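Local coordinates for pyridoxamine 5'-phosphate oxidase-related, FMN-binding (Mycobacterium smegmatis, PDB 3F7E), which probably reduces substrates such as aflatoxins at carbon-carbon double bonds with the deazaflavin coenzyme F420, as a member of the FMN-binding split barrel superfamily, at residues A[84-89]-A[117-122]; A[22-27]-A[54-59]; A[6-11]-A[73-78]. One frame throughout, in Å; residues are numbered along the deposited sequence. Where two conformers were deposited one is given.

In the fold
All three contacts reach the same antiparallel sheet. Contacts 1 and 3 share strand 76-88: contact 1 pairs its C-terminal end with strand 116-127, and contact 3 covers its start with the N-terminal segment. They lie on opposite sides of the chain's centre, their centres about 24 Å apart. Contacts 1 and 2 touch, because Ile57 and Lys58 of helix 52-59 pack on Ile86. Each contact is partly buried, with contact 1 nearest the centre of the chain. Its chemistry is backbone ladder plus a salt bridge at one end. Contact 2 relies on one buried asparagine, contact 3 on an arginine stacked on a tyrosine.

Contact 1. Residues A[84-89]-A[117-122]; sequences EDIVPD and VIIVVR
Glu84 and Arg122 form a salt bridge at one end of this antiparallel strand pair. Arg122 crosses the glutamate at a slant: its CB and CD each lie 3.6 Å from Glu84 OE2, and CG is farther from it. CG is anti to the backbone N (chi1 -177°), and the chain bends at chi3. NE then gives a nearly straight bond of 2.7 Å to Glu84 OE2, which lies in the guanidinium plane but is met from above the carboxylate plane. CZ lies near both carboxylate oxygens, and NH2 reaches the syn lone pair of Glu84 OE1 at 2.9 Å. The grip is thus side-on, one nitrogen to each oxygen, with the two planes 50° apart.

Next to it the ladder has a classic beta bulge. Glu84 and Asp85 both face Val120, whose O accepts from Glu84 N at 2.8 Å and weakly from Asp85 N. Beyond the bulge, Val87 and Ile118 form a hydrogen-bonded pair. Ile86 turns to the other face and sets CG2 3.7 Å from Val117 CB, while its CG1 lies beside Ile119 CD1. A water donates to both Asp89 OD2 and Val117 O. The Asp89 carboxylate also accepts from the backbone N atoms of Phe94 and Tyr95, at the start of helix 93-101.

Strand 43-48 pairs with the other edge of 117-122, and helix 52-59 covers Ile86 and Ile119 through Ile57.

Contact 2. Residues A[22-27]-A[54-59]; sequences TVRPDG and YRNIKA
Asn56 lays its side chain across Val23 O and Thr22, at the end of strand 18-23. Its CB sits 3.4 Å from Val23 O, and ND2 gives a hydrogen bond of 3.0 Å to Thr22 OG1. The bond is fairly straight (164°), and the hydroxyl oxygen lies close to the amide plane. CG, anti to the carbonyl carbon (chi1 -68°), also nears Val23 O. On the other branch, OD1 rests against Arg24 CA and CG and Pro25 CD. It also accepts from Gln52 NE2, one turn earlier in the helix, so both ends of this buried amide have a partner.

Here helix 52-59 leans on the point where the strand leaves the sheet and enters the type I turn from Arg24 to Gly27, the beta hairpin turn leading to strand 29-34. A water joins the two backbones, donating to Val23 O and to Asn56 O. Thr22 also puts CG2 3.6 Å from Ile57 CG2, and both side chains touch Val63 of strand 62-68. Further out, Pro25 CG approaches Ala59 CB at 4.3 Å. Gly27 O accepts a hydrogen bond from Asn60 ND2 of the second subunit, and Val23 packs on Pro29 of that subunit.

Contact 3. Residues A[6-11]-A[73-78]; sequences EGYESL and PYRYLE
Arg75 lies flat over one face of the Tyr8 ring. The guanidinium and ring planes are 20° apart, and CZ stands over the face, 4.7 Å from the ring centroid. This is a cation-pi stack. It is offset: NH1 sits above the rim and comes to 3.9 Å from Tyr8 CE2. CG of Arg75 is anti to the backbone N (chi1 179°), beside the carbonyl carbon. From CG to NE the chain is extended, and this reach carries the guanidinium across to the N-terminal segment. The edge of the group is used as well. NH2 gives a hydrogen bond of 2.9 Å to Gly7 O, lying in the carbonyl plane, with that oxygen close to the guanidinium plane. Ser10 is modelled in two conformers, and in one of them OG is a second oxygen near the same edge, 3.0 Å from NH2. Stack and bond together should limit rotation of the group. A water accepts a weak bond from NE.

The Tyr8 ring projects from a CG anti to the carbonyl carbon (chi1 -76°). Its CD2 also approaches Tyr76 O at 3.7 Å. The backbone of Tyr8 is held too, because its O accepts from Leu11 N.

Leu11 supplies the apolar part. CD1 lies 3.6 Å from Tyr76 C and 4.0 Å from Leu77 CB, and it also touches the aliphatic CG of Arg75. Leu77 CD2 comes to 3.9 Å from Tyr8 O. Leu77 also packs on Val67 and Phe126 of the two flanking strands.

The short, weakly bonded helical turn starting at Glu9 thus covers the start of the long strand 76-88 in the antiparallel sheet, an arrangement consistent with the split barrel of pyridoxamine 5'-phosphate oxidase relatives.

Contact 1. Residues A[84-89]-A[117-122]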
loop_
_atom_site.group_PDB
_atom_site.type_symbol
_atom_site.label_atom_id
_atom_site.label_comp_id
_atom_site.label_asym_id
_atom_site.label_seq_id
_atom_site.Cartn_x
_atom_site.Cartn_y
_atom_site.Cartn_z
ATOM N N GLU A 84 -8.377 4.256 -16.469
ATOM C CA GLU A 84 -8.868 4.478 -17.831
ATOM C C GLU A 84 -10.358 4.784 -17.918
ATOM O O GLU A 84 -10.846 5.184 -18.967
ATOM C CB GLU A 84 -8.515 3.301 -18.731
ATOM C CG GLU A 84 -9.178 2.029 -18.360
ATOM C CD GLU A 84 -8.964 0.905 -19.412
ATOM O OE1 GLU A 84 -9.735 -0.074 -19.402
ATOM O OE2 GLU A 84 -8.049 1.008 -20.259
ATOM N N ASP A 85 -11.092 4.568 -16.827
ATOM C CA ASP A 85 -12.508 4.966 -16.822
ATOM C C ASP A 85 -12.954 5.256 -15.397
ATOM O O ASP A 85 -12.395 4.688 -14.450
ATOM C CB ASP A 85 -13.390 3.877 -17.471
ATOM C CG ASP A 85 -14.674 4.427 -18.076
ATOM O OD1 ASP A 85 -14.923 5.654 -17.966
ATOM O OD2 ASP A 85 -15.433 3.615 -18.657
ATOM N N ILE A 86 -13.998 6.088 -15.271
ATOM C CA ILE A 86 -14.657 6.373 -14.000
ATOM C C ILE A 86 -16.153 6.354 -14.338
ATOM O O ILE A 86 -16.624 7.159 -15.153
ATOM C CB ILE A 86 -14.236 7.726 -13.413
ATOM C CG1 ILE A 86 -12.719 7.766 -13.194
ATOM C CG2 ILE A 86 -15.046 7.980 -12.138
ATOM C CD1 ILE A 86 -12.212 9.133 -12.731
ATOM N N VAL A 87 -16.863 5.407 -13.739
ATOM C CA VAL A 87 -18.261 5.147 -14.098
ATOM C C VAL A 87 -19.154 5.452 -12.888
ATOM O O VAL A 87 -18.970 4.844 -11.850
ATOM C CB VAL A 87 -18.452 3.686 -14.578
ATOM C CG1 VAL A 87 -19.930 3.420 -14.926
ATOM C CG2 VAL A 87 -17.567 3.436 -15.774
ATOM N N PRO A 88 -20.142 6.364 -13.023
ATOM C CA PRO A 88 -21.043 6.579 -11.878
ATOM C C PRO A 88 -21.740 5.315 -11.390
ATOM O O PRO A 88 -22.193 4.491 -12.194
ATOM C CB PRO A 88 -22.051 7.612 -12.402
ATOM C CG PRO A 88 -21.265 8.379 -13.449
ATOM C CD PRO A 88 -20.437 7.290 -14.132
ATOM N N ASP A 89 -21.833 5.186 -10.061
ATOM C CA ASP A 89 -22.496 4.069 -9.394
ATOM C C ASP A 89 -23.526 4.610 -8.386
ATOM O O ASP A 89 -23.446 4.267 -7.199
ATOM C CB ASP A 89 -21.430 3.232 -8.655
ATOM C CG ASP A 89 -21.979 1.970 -7.976
ATOM O OD1 ASP A 89 -22.933 1.337 -8.501
ATOM O OD2 ASP A 89 -21.393 1.586 -6.938
ATOM N N VAL A 117 -18.629 6.073 -7.431
ATOM C CA VAL A 117 -18.164 5.773 -8.776
ATOM C C VAL A 117 -17.406 4.452 -8.750
ATOM O O VAL A 117 -16.978 3.956 -7.691
ATOM C CB VAL A 117 -17.254 6.900 -9.356
ATOM C CG1 VAL A 117 -18.030 8.217 -9.549
ATOM C CG2 VAL A 117 -16.032 7.125 -8.459
ATOM N N ILE A 118 -17.218 3.911 -9.953
ATOM C CA ILE A 118 -16.364 2.758 -10.200
ATOM C C ILE A 118 -15.109 3.273 -10.881
ATOM O O ILE A 118 -15.194 3.909 -11.935
ATOM C CB ILE A 118 -17.030 1.733 -11.139
ATOM C CG1 ILE A 118 -18.486 1.447 -10.731
ATOM C CG2 ILE A 118 -16.162 0.488 -11.236
ATOM C CD1 ILE A 118 -19.214 0.505 -11.674
ATOM N N ILE A 119 -13.958 3.030 -10.262
ATOM C CA ILE A 119 -12.662 3.430 -10.848
ATOM C C ILE A 119 -12.066 2.218 -11.553
ATOM O O ILE A 119 -11.915 1.169 -10.918
ATOM C CB ILE A 119 -11.675 3.924 -9.750
ATOM C CG1 ILE A 119 -12.279 5.048 -8.903
ATOM C CG2 ILE A 119 -10.330 4.306 -10.355
ATOM C CD1 ILE A 119 -12.505 6.311 -9.622
ATOM N N VAL A 120 -11.756 2.353 -12.846
ATOM C CA VAL A 120 -11.304 1.225 -13.668
ATOM C C VAL A 120 -9.834 1.431 -14.027
ATOM O O VAL A 120 -9.492 2.453 -14.640
ATOM C CB VAL A 120 -12.146 1.128 -14.972
ATOM C CG1 VAL A 120 -11.741 -0.098 -15.731
ATOM C CG2 VAL A 120 -13.631 1.117 -14.621
ATOM N N VAL A 121 -8.980 0.487 -13.625
ATOM C CA VAL A 121 -7.533 0.603 -13.787
ATOM C C VAL A 121 -7.013 -0.524 -14.683
ATOM O O VAL A 121 -7.271 -1.707 -14.434
ATOM C CB VAL A 121 -6.823 0.503 -12.411
ATOM C CG1 VAL A 121 -5.306 0.354 -12.557
ATOM C CG2 VAL A 121 -7.189 1.704 -11.545
ATOM N N ARG A 122 -6.282 -0.141 -15.726
ATOM C CA ARG A 122 -5.633 -1.094 -16.619
ATOM C C ARG A 122 -4.163 -1.220 -16.234
ATOM O O ARG A 122 -3.440 -0.232 -16.234
ATOM C CB ARG A 122 -5.758 -0.663 -18.069
ATOM C CG ARG A 122 -5.134 -1.711 -19.020
ATOM C CD ARG A 122 -5.523 -1.486 -20.452
ATOM N NE ARG A 122 -6.973 -1.493 -20.598
ATOM C CZ ARG A 122 -7.695 -2.583 -20.844
ATOM N NH1 ARG A 122 -7.100 -3.769 -21.030
ATOM N NH2 ARG A 122 -9.013 -2.476 -20.945
HETATM O O HOH W 1 -18.882 2.353 -6.331
#

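Contact 2. Residues A[22-27]-A[54-59]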
loop_
_atom_site.group_PDB
_atom_site.type_symbol
_atom_site.label_atom_id
_atom_site.label_comp_id
_atom_site.label_asym_id
_atom_site.label_seq_id
_atom_site.Cartn_x
_atom_site.Cartn_y
_atom_site.Cartn_z
ATOM N N THR A 22 -1.882 6.515 -4.886
ATOM C CA THR A 22 -2.127 7.580 -5.838
ATOM C C THR A 22 -1.145 8.711 -5.491
ATOM O O THR A 22 -0.488 8.671 -4.471
ATOM C CB THR A 22 -3.586 8.080 -5.758
ATOM O OG1 THR A 22 -3.902 8.484 -4.414
ATOM C CG2 THR A 22 -4.587 7.030 -6.275
ATOM N N VAL A 23 -1.061 9.724 -6.349
ATOM C CA VAL A 23 -0.166 10.845 -6.084
ATOM C C VAL A 23 -1.011 12.106 -6.048
ATOM O O VAL A 23 -1.856 12.321 -6.931
ATOM C CB VAL A 23 0.970 10.970 -7.153
ATOM C CG1 VAL A 23 1.980 11.993 -6.733
ATOM C CG2 VAL A 23 1.678 9.660 -7.357
ATOM N N ARG A 24 -0.757 12.932 -5.032
ATOM C CA ARG A 24 -1.420 14.227 -4.947
ATOM C C ARG A 24 -0.839 15.229 -5.970
ATOM O O ARG A 24 0.271 15.077 -6.443
ATOM C CB ARG A 24 -1.252 14.788 -3.545
ATOM C CG ARG A 24 -1.834 13.902 -2.456
ATOM C CD ARG A 24 -1.557 14.429 -1.039
ATOM N NE ARG A 24 -2.327 13.675 -0.052
ATOM C CZ ARG A 24 -3.402 14.138 0.588
ATOM N NH1 ARG A 24 -3.849 15.371 0.360
ATOM N NH2 ARG A 24 -4.038 13.362 1.459
ATOM N N PRO A 25 -1.602 16.285 -6.319
ATOM C CA PRO A 25 -1.069 17.340 -7.185
ATOM C C PRO A 25 0.241 17.960 -6.706
ATOM O O PRO A 25 1.012 18.433 -7.539
ATOM C CB PRO A 25 -2.196 18.383 -7.199
ATOM C CG PRO A 25 -3.435 17.554 -7.044
ATOM C CD PRO A 25 -3.022 16.511 -6.006
ATOM N N ASP A 26 0.514 17.936 -5.400
ATOM C CA ASP A 26 1.783 18.457 -4.863
ATOM C C ASP A 26 2.955 17.462 -4.984
ATOM O O ASP A 26 4.069 17.738 -4.529
ATOM C CB ASP A 26 1.606 18.971 -3.421
ATOM C CG ASP A 26 1.472 17.858 -2.391
ATOM O OD1 ASP A 26 1.396 18.167 -1.190
ATOM O OD2 ASP A 26 1.435 16.670 -2.753
ATOM N N GLY A 27 2.697 16.299 -5.578
ATOM C CA GLY A 27 3.749 15.354 -5.837
ATOM C C GLY A 27 4.027 14.396 -4.692
ATOM O O GLY A 27 4.989 13.665 -4.766
ATOM N N TYR A 54 -10.027 10.530 -5.075
ATOM C CA TYR A 54 -10.629 10.837 -6.365
ATOM C C TYR A 54 -9.986 12.036 -7.048
ATOM O O TYR A 54 -9.647 11.978 -8.233
ATOM C CB TYR A 54 -12.140 11.048 -6.206
ATOM C CG TYR A 54 -12.878 11.534 -7.430
ATOM C CD1 TYR A 54 -13.357 10.639 -8.368
ATOM C CD2 TYR A 54 -13.116 12.886 -7.630
ATOM C CE1 TYR A 54 -14.055 11.090 -9.498
ATOM C CE2 TYR A 54 -13.800 13.348 -8.732
ATOM C CZ TYR A 54 -14.268 12.449 -9.668
ATOM O OH TYR A 54 -14.948 12.926 -10.757
ATOM N N ARG A 55 -9.810 13.123 -6.296
ATOM C CA ARG A 55 -9.127 14.287 -6.856
ATOM C C ARG A 55 -7.721 13.957 -7.355
ATOM O O ARG A 55 -7.290 14.457 -8.390
ATOM C CB ARG A 55 -9.086 15.422 -5.843
ATOM C CG ARG A 55 -10.451 15.927 -5.506
ATOM C CD ARG A 55 -10.436 17.197 -4.641
ATOM N NE ARG A 55 -9.990 16.988 -3.260
ATOM C CZ ARG A 55 -10.770 16.603 -2.246
ATOM N NH1 ARG A 55 -10.253 16.495 -1.026
ATOM N NH2 ARG A 55 -12.064 16.337 -2.433
ATOM N N ASN A 56 -7.026 13.067 -6.640
ATOM C CA ASN A 56 -5.679 12.681 -7.065
ATOM C C ASN A 56 -5.730 12.069 -8.469
ATOM O O ASN A 56 -4.929 12.424 -9.363
ATOM C CB ASN A 56 -5.056 11.656 -6.111
ATOM C CG ASN A 56 -4.752 12.223 -4.742
ATOM O OD1 ASN A 56 -4.775 13.439 -4.535
ATOM N ND2 ASN A 56 -4.442 11.331 -3.812
ATOM N N ILE A 57 -6.651 11.133 -8.686
ATOM C CA ILE A 57 -6.698 10.391 -9.952
ATOM C C ILE A 57 -7.217 11.262 -11.095
ATOM O O ILE A 57 -6.815 11.039 -12.237
ATOM C CB ILE A 57 -7.458 9.047 -9.819
ATOM C CG1 ILE A 57 -8.862 9.208 -9.348
ATOM C CG2 ILE A 57 -6.734 8.101 -8.895
ATOM C CD1 ILE A 57 -9.747 7.988 -9.680
ATOM N N LYS A 58 -8.059 12.252 -10.792
ATOM C CA LYS A 58 -8.491 13.179 -11.830
ATOM C C LYS A 58 -7.324 14.004 -12.356
ATOM O O LYS A 58 -7.310 14.360 -13.542
ATOM C CB LYS A 58 -9.614 14.101 -11.348
ATOM C CG LYS A 58 -10.904 13.369 -10.997
ATOM C CD LYS A 58 -11.523 12.663 -12.201
ATOM C CE LYS A 58 -12.076 13.667 -13.177
ATOM N NZ LYS A 58 -13.260 14.362 -12.581
ATOM N N ALA A 59 -6.331 14.306 -11.505
ATOM C CA ALA A 59 -5.162 15.095 -11.936
ATOM C C ALA A 59 -3.976 14.243 -12.398
ATOM O O ALA A 59 -3.157 14.716 -13.196
ATOM C CB ALA A 59 -4.741 16.054 -10.825
HETATM O O HOH W 2 -2.864 14.195 -8.564
#

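Contact 3. Residues A[6-11]-A[73-78]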
loop_
_atom_site.group_PDB
_atom_site.type_symbol
_atom_site.label_atom_id
_atom_site.label_comp_id
_atom_site.label_asym_id
_atom_site.label_seq_id
_atom_site.Cartn_x
_atom_site.Cartn_y
_atom_site.Cartn_z
ATOM N N GLU A 6 3.426 -15.708 -13.981
ATOM C CA GLU A 6 2.750 -16.846 -14.565
ATOM C C GLU A 6 2.493 -17.416 -13.159
ATOM O O GLU A 6 3.415 -17.472 -12.334
ATOM C CB GLU A 6 3.782 -17.724 -15.307
ATOM C CG GLU A 6 3.335 -19.102 -15.845
ATOM C CD GLU A 6 4.427 -19.761 -16.728
ATOM O OE1 GLU A 6 4.101 -20.589 -17.610
ATOM O OE2 GLU A 6 5.624 -19.442 -16.552
ATOM N N GLY A 7 1.250 -17.746 -12.848
ATOM C CA GLY A 7 0.931 -18.290 -11.526
ATOM C C GLY A 7 0.691 -17.328 -10.362
ATOM O O GLY A 7 0.573 -17.786 -9.218
ATOM N N TYR A 8 0.607 -16.021 -10.634
ATOM C CA TYR A 8 0.338 -15.000 -9.605
ATOM C C TYR A 8 -1.032 -14.336 -9.762
ATOM O O TYR A 8 -1.474 -13.578 -8.872
ATOM C CB TYR A 8 1.459 -13.946 -9.582
ATOM C CG TYR A 8 2.720 -14.428 -8.906
ATOM C CD1 TYR A 8 3.618 -15.241 -9.588
ATOM C CD2 TYR A 8 3.018 -14.080 -7.580
ATOM C CE1 TYR A 8 4.773 -15.704 -8.981
ATOM C CE2 TYR A 8 4.192 -14.547 -6.965
ATOM C CZ TYR A 8 5.059 -15.356 -7.680
ATOM O OH TYR A 8 6.235 -15.840 -7.132
ATOM N N GLU A 9 -1.712 -14.616 -10.865
ATOM C CA GLU A 9 -3.045 -14.100 -11.078
ATOM C C GLU A 9 -3.985 -14.561 -9.960
ATOM O O GLU A 9 -4.953 -13.876 -9.647
ATOM C CB GLU A 9 -3.589 -14.486 -12.457
ATOM C CG GLU A 9 -4.828 -13.717 -12.850
ATOM C CD GLU A 9 -5.201 -13.766 -14.326
ATOM O OE1 GLU A 9 -6.264 -13.240 -14.644
ATOM O OE2 GLU A 9 -4.467 -14.371 -15.146
ATOM N N SER A 10 -3.669 -15.713 -9.364
ATOM C CA SER A 10 -4.423 -16.234 -8.241
ATOM C C SER A 10 -4.585 -15.231 -7.095
ATOM O O SER A 10 -5.630 -15.236 -6.430
ATOM C CB SER A 10 -3.755 -17.507 -7.733
ATOM O OG SER A 10 -2.365 -17.307 -7.579
ATOM N N LEU A 11 -3.566 -14.391 -6.854
ATOM C CA LEU A 11 -3.614 -13.376 -5.789
ATOM C C LEU A 11 -4.684 -12.358 -6.106
ATOM O O LEU A 11 -5.373 -11.913 -5.202
ATOM C CB LEU A 11 -2.260 -12.679 -5.549
ATOM C CG LEU A 11 -1.224 -13.446 -4.732
ATOM C CD1 LEU A 11 0.104 -12.730 -4.808
ATOM C CD2 LEU A 11 -1.704 -13.587 -3.284
ATOM N N PRO A 73 4.209 -14.083 3.582
ATOM C CA PRO A 73 4.521 -12.739 3.092
ATOM C C PRO A 73 5.538 -12.700 1.949
ATOM O O PRO A 73 5.697 -11.664 1.298
ATOM C CB PRO A 73 5.082 -12.031 4.328
ATOM C CG PRO A 73 5.526 -13.112 5.236
ATOM C CD PRO A 73 4.689 -14.307 4.957
ATOM N N TYR A 74 6.197 -13.819 1.679
ATOM C CA TYR A 74 7.111 -13.891 0.544
ATOM C C TYR A 74 6.370 -14.023 -0.799
ATOM O O TYR A 74 6.973 -13.855 -1.860
ATOM C CB TYR A 74 8.144 -14.999 0.761
ATOM C CG TYR A 74 9.155 -14.683 1.857
ATOM C CD1 TYR A 74 8.814 -14.777 3.216
ATOM C CD2 TYR A 74 10.460 -14.304 1.531
ATOM C CE1 TYR A 74 9.752 -14.486 4.220
ATOM C CE2 TYR A 74 11.400 -14.019 2.520
ATOM C CZ TYR A 74 11.045 -14.110 3.856
ATOM O OH TYR A 74 11.993 -13.817 4.818
ATOM N N ARG A 75 5.064 -14.286 -0.749
ATOM C CA ARG A 75 4.218 -14.335 -1.947
ATOM C C ARG A 75 3.408 -13.024 -2.054
ATOM O O ARG A 75 2.565 -12.756 -1.186
ATOM C CB ARG A 75 3.272 -15.503 -1.814
ATOM C CG ARG A 75 2.383 -15.586 -2.960
ATOM C CD ARG A 75 1.719 -16.918 -2.966
ATOM N NE ARG A 75 0.839 -17.041 -4.115
ATOM C CZ ARG A 75 1.229 -17.389 -5.343
ATOM N NH1 ARG A 75 2.493 -17.721 -5.597
ATOM N NH2 ARG A 75 0.340 -17.452 -6.329
ATOM N N TYR A 76 3.638 -12.219 -3.110
ATOM C CA TYR A 76 3.019 -10.905 -3.202
ATOM C C TYR A 76 2.945 -10.461 -4.651
ATOM O O TYR A 76 3.634 -11.053 -5.530
ATOM C CB TYR A 76 3.806 -9.887 -2.375
ATOM C CG TYR A 76 5.211 -9.643 -2.840
ATOM C CD1 TYR A 76 5.474 -8.764 -3.896
ATOM C CD2 TYR A 76 6.293 -10.239 -2.188
ATOM C CE1 TYR A 76 6.773 -8.506 -4.319
ATOM C CE2 TYR A 76 7.608 -9.986 -2.611
ATOM C CZ TYR A 76 7.823 -9.111 -3.666
ATOM O OH TYR A 76 9.112 -8.852 -4.066
ATOM N N LEU A 77 2.203 -9.369 -4.895
ATOM C CA LEU A 77 2.071 -8.888 -6.300
ATOM C C LEU A 77 1.879 -7.389 -6.199
ATOM O O LEU A 77 0.987 -6.908 -5.482
ATOM C CB LEU A 77 0.922 -9.541 -7.066
ATOM C CG LEU A 77 0.812 -9.183 -8.548
ATOM C CD1 LEU A 77 2.035 -9.697 -9.316
ATOM C CD2 LEU A 77 -0.429 -9.784 -9.162
ATOM N N GLU A 78 2.713 -6.677 -6.966
ATOM C CA GLU A 78 2.639 -5.222 -7.112
ATOM C C GLU A 78 2.181 -4.907 -8.522
ATOM O O GLU A 78 2.812 -5.349 -9.487
ATOM C CB GLU A 78 4.020 -4.594 -6.860
ATOM C CG GLU A 78 4.563 -4.875 -5.472
ATOM C CD GLU A 78 6.035 -4.643 -5.354
ATOM O OE1 GLU A 78 6.623 -4.100 -6.311
ATOM O OE2 GLU A 78 6.627 -4.998 -4.300
HETATM O O HOH W 3 -2.493 -17.161 -4.458
#